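Local atomic coordinates of putative 5-dehydro-2-deoxygluconokinase (Bacillus halodurans C-125, PDB entry 2QCV), a protein that probably phosphorylates 5-dehydro-2-deoxy-D-gluconate with ATP in myo-inositol degradation, as a kinase of the PfkB carbohydrate kinase family. Residues A157-I162 with Y193-E198. Numbering follows the deposited sequence.
Sequences AVLKAI and YSLVAE
Val196 sets its two methyl groups against Leu159 and Ile162, joining neighbouring helices of the ribokinase-like alpha/beta fold. Its CG1 meets Ile162 CD1 at 3.5 Å, while its CG2 lies 3.7 Å from Leu159 CD2. The division of labour follows from chi1 of 173°, which puts CG1 anti to the backbone N and CG2 anti to the carbonyl carbon. Next to Val196 in the helix, Leu195 adds a looser methyl-methyl contact, its CD2 4.3 Å from Leu159 CD2. No hydrogen bond crosses between 157-162 and 193-198, and the two segments run nearly parallel, at 16°, with segment axes 11.5 Å apart at closest approach. That wide spacing is bridged by the ends of the branched side chains. Both helices pack on the large sheet, where Val144 and Val172 lie beneath Ile162 and Phe174 beneath Val196. Gln199 also touches Leu159 and Ile162. On the outer side a second subunit packs against the pair: Val191 of that subunit meets Leu159, and Leu195 meets its Leu195 counterpart there. In Ile162, CG1 stands anti to the carbonyl carbon (chi1 -69°) and carries Ile162 CD1 out to Val196, where it also lies 4.2 Å from Val196 CG2.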
ATOM      1  N   ALA A 157      -5.531 -12.795  15.133  1.00 26.13           N
ATOM      2  CA  ALA A 157      -4.762 -13.672  15.983  1.00 26.59           C
ATOM      3  C   ALA A 157      -5.224 -13.521  17.437  1.00 25.77           C
ATOM      4  O   ALA A 157      -5.397 -14.514  18.140  1.00 25.78           O
ATOM      5  CB  ALA A 157      -3.218 -13.368  15.874  1.00 26.72           C
ATOM      6  N   VAL A 158      -5.428 -12.282  17.887  1.00 26.38           N
ATOM      7  CA  VAL A 158      -5.898 -12.044  19.254  1.00 24.41           C
ATOM      8  C   VAL A 158      -7.300 -12.588  19.450  1.00 25.82           C
ATOM      9  O   VAL A 158      -7.597 -13.231  20.458  1.00 24.34           O
ATOM     10  CB  VAL A 158      -5.857 -10.548  19.609  1.00 24.99           C
ATOM     11  CG1 VAL A 158      -6.546 -10.277  20.924  1.00 25.99           C
ATOM     12  CG2 VAL A 158      -4.342 -10.050  19.644  1.00 27.89           C
ATOM     13  N   LEU A 159      -8.188 -12.326  18.494  1.00 23.76           N
ATOM     14  CA  LEU A 159      -9.554 -12.837  18.629  1.00 25.54           C
ATOM     15  C   LEU A 159      -9.548 -14.383  18.709  1.00 23.82           C
ATOM     16  O   LEU A 159     -10.350 -14.995  19.471  1.00 23.99           O
ATOM     17  CB  LEU A 159     -10.443 -12.270  17.512  1.00 23.00           C
ATOM     18  CG  LEU A 159     -10.714 -10.751  17.518  1.00 29.26           C
ATOM     19  CD1 LEU A 159     -11.503 -10.344  16.241  1.00 30.14           C
ATOM     20  CD2 LEU A 159     -11.466 -10.390  18.781  1.00 27.42           C
ATOM     21  N   LYS A 160      -8.691 -15.030  17.912  1.00 25.28           N
ATOM     22  CA  LYS A 160      -8.557 -16.480  17.960  1.00 23.39           C
ATOM     23  C   LYS A 160      -8.051 -16.939  19.323  1.00 25.00           C
ATOM     24  O   LYS A 160      -8.619 -17.842  19.947  1.00 24.12           O
ATOM     25  CB  LYS A 160      -7.628 -17.001  16.859  1.00 24.88           C
ATOM     26  CG  LYS A 160      -7.313 -18.481  17.034  1.00 24.27           C
ATOM     27  CD  LYS A 160      -6.549 -18.999  15.820  1.00 23.72           C
ATOM     28  CE  LYS A 160      -6.123 -20.478  16.037  1.00 25.55           C
ATOM     29  NZ  LYS A 160      -5.450 -21.025  14.778  1.00 26.36           N
ATOM     30  N   ALA A 161      -6.998 -16.296  19.810  1.00 23.36           N
ATOM     31  CA  ALA A 161      -6.442 -16.597  21.159  1.00 27.59           C
ATOM     32  C   ALA A 161      -7.483 -16.548  22.276  1.00 25.53           C
ATOM     33  O   ALA A 161      -7.541 -17.457  23.102  1.00 23.07           O
ATOM     34  CB  ALA A 161      -5.254 -15.658  21.468  1.00 26.00           C
ATOM     35  N   ILE A 162      -8.343 -15.532  22.254  1.00 25.17           N
ATOM     36  CA  ILE A 162      -9.388 -15.352  23.260  1.00 26.03           C
ATOM     37  C   ILE A 162     -10.369 -16.528  23.208  1.00 24.22           C
ATOM     38  O   ILE A 162     -10.680 -17.127  24.227  1.00 25.30           O
ATOM     39  CB  ILE A 162     -10.137 -13.993  23.078  1.00 25.58           C
ATOM     40  CG1 ILE A 162      -9.204 -12.818  23.418  1.00 29.35           C
ATOM     41  CG2 ILE A 162     -11.409 -13.964  23.959  1.00 25.75           C
ATOM     42  CD1 ILE A 162      -9.677 -11.482  22.867  1.00 27.48           C
ATOM     43  N   TYR A 193     -12.264  -2.678  21.220  1.00 27.19           N
ATOM     44  CA  TYR A 193     -12.181  -2.707  22.692  1.00 26.81           C
ATOM     45  C   TYR A 193     -13.473  -3.177  23.329  1.00 26.61           C
ATOM     46  O   TYR A 193     -13.421  -3.954  24.261  1.00 27.78           O
ATOM     47  CB  TYR A 193     -11.809  -1.336  23.262  1.00 27.90           C
ATOM     48  CG  TYR A 193     -10.320  -1.019  23.284  1.00 26.11           C
ATOM     49  CD1 TYR A 193      -9.425  -1.610  22.385  1.00 26.08           C
ATOM     50  CD2 TYR A 193      -9.812  -0.113  24.188  1.00 28.10           C
ATOM     51  CE1 TYR A 193      -8.070  -1.312  22.425  1.00 27.10           C
ATOM     52  CE2 TYR A 193      -8.447   0.170  24.255  1.00 29.24           C
ATOM     53  CZ  TYR A 193      -7.593  -0.439  23.380  1.00 32.29           C
ATOM     54  OH  TYR A 193      -6.250  -0.173  23.444  1.00 33.14           O
ATOM     55  N   SER A 194     -14.629  -2.651  22.917  1.00 26.16           N
ATOM     56  CA  SER A 194     -15.929  -3.096  23.479  1.00 26.59           C
ATOM     57  C   SER A 194     -16.154  -4.604  23.260  1.00 28.64           C
ATOM     58  O   SER A 194     -16.481  -5.346  24.178  1.00 27.33           O
ATOM     59  CB  SER A 194     -17.082  -2.259  22.917  1.00 25.35           C
ATOM     60  OG  SER A 194     -17.151  -2.323  21.488  1.00 26.87           O
ATOM     61  N   LEU A 195     -15.907  -5.051  22.043  1.00 32.21           N
ATOM     62  CA  LEU A 195     -16.100  -6.462  21.638  1.00 34.27           C
ATOM     63  C   LEU A 195     -15.237  -7.389  22.497  1.00 31.78           C
ATOM     64  O   LEU A 195     -15.740  -8.358  23.082  1.00 30.72           O
ATOM     65  CB  LEU A 195     -15.707  -6.602  20.157  1.00 36.07           C
ATOM     66  CG  LEU A 195     -15.206  -7.943  19.568  1.00 38.45           C
ATOM     67  CD1 LEU A 195     -16.282  -8.963  19.726  1.00 55.13           C
ATOM     68  CD2 LEU A 195     -14.794  -7.806  18.093  1.00 39.34           C
ATOM     69  N   VAL A 196     -13.958  -7.031  22.618  1.00 28.47           N
ATOM     70  CA  VAL A 196     -13.011  -7.839  23.374  1.00 26.04           C
ATOM     71  C   VAL A 196     -13.317  -7.781  24.885  1.00 27.74           C
ATOM     72  O   VAL A 196     -13.365  -8.821  25.546  1.00 28.49           O
ATOM     73  CB  VAL A 196     -11.576  -7.502  23.059  1.00 27.02           C
ATOM     74  CG1 VAL A 196     -10.624  -8.261  24.007  1.00 24.88           C
ATOM     75  CG2 VAL A 196     -11.301  -7.879  21.543  1.00 27.98           C
ATOM     76  N   ALA A 197     -13.607  -6.587  25.420  1.00 26.95           N
ATOM     77  CA  ALA A 197     -13.918  -6.501  26.856  1.00 26.34           C
ATOM     78  C   ALA A 197     -15.145  -7.351  27.174  1.00 28.13           C
ATOM     79  O   ALA A 197     -15.209  -8.003  28.227  1.00 25.94           O
ATOM     80  CB  ALA A 197     -14.148  -5.026  27.300  1.00 25.49           C
ATOM     81  N   GLU A 198     -16.112  -7.403  26.248  1.00 28.45           N
ATOM     82  CA  GLU A 198     -17.341  -8.141  26.502  1.00 26.19           C
ATOM     83  C   GLU A 198     -17.113  -9.655  26.610  1.00 25.61           C
ATOM     84  O   GLU A 198     -17.904 -10.337  27.247  1.00 29.83           O
ATOM     85  CB  GLU A 198     -18.360  -7.830  25.403  1.00 27.20           C
ATOM     86  CG  GLU A 198     -18.995  -6.428  25.585  1.00 30.03           C
ATOM     87  CD  GLU A 198     -19.775  -5.965  24.364  1.00 31.18           C
ATOM     88  OE1 GLU A 198     -19.958  -6.785  23.439  1.00 34.04           O
ATOM     89  OE2 GLU A 198     -20.199  -4.786  24.345  1.00 32.63           O
TER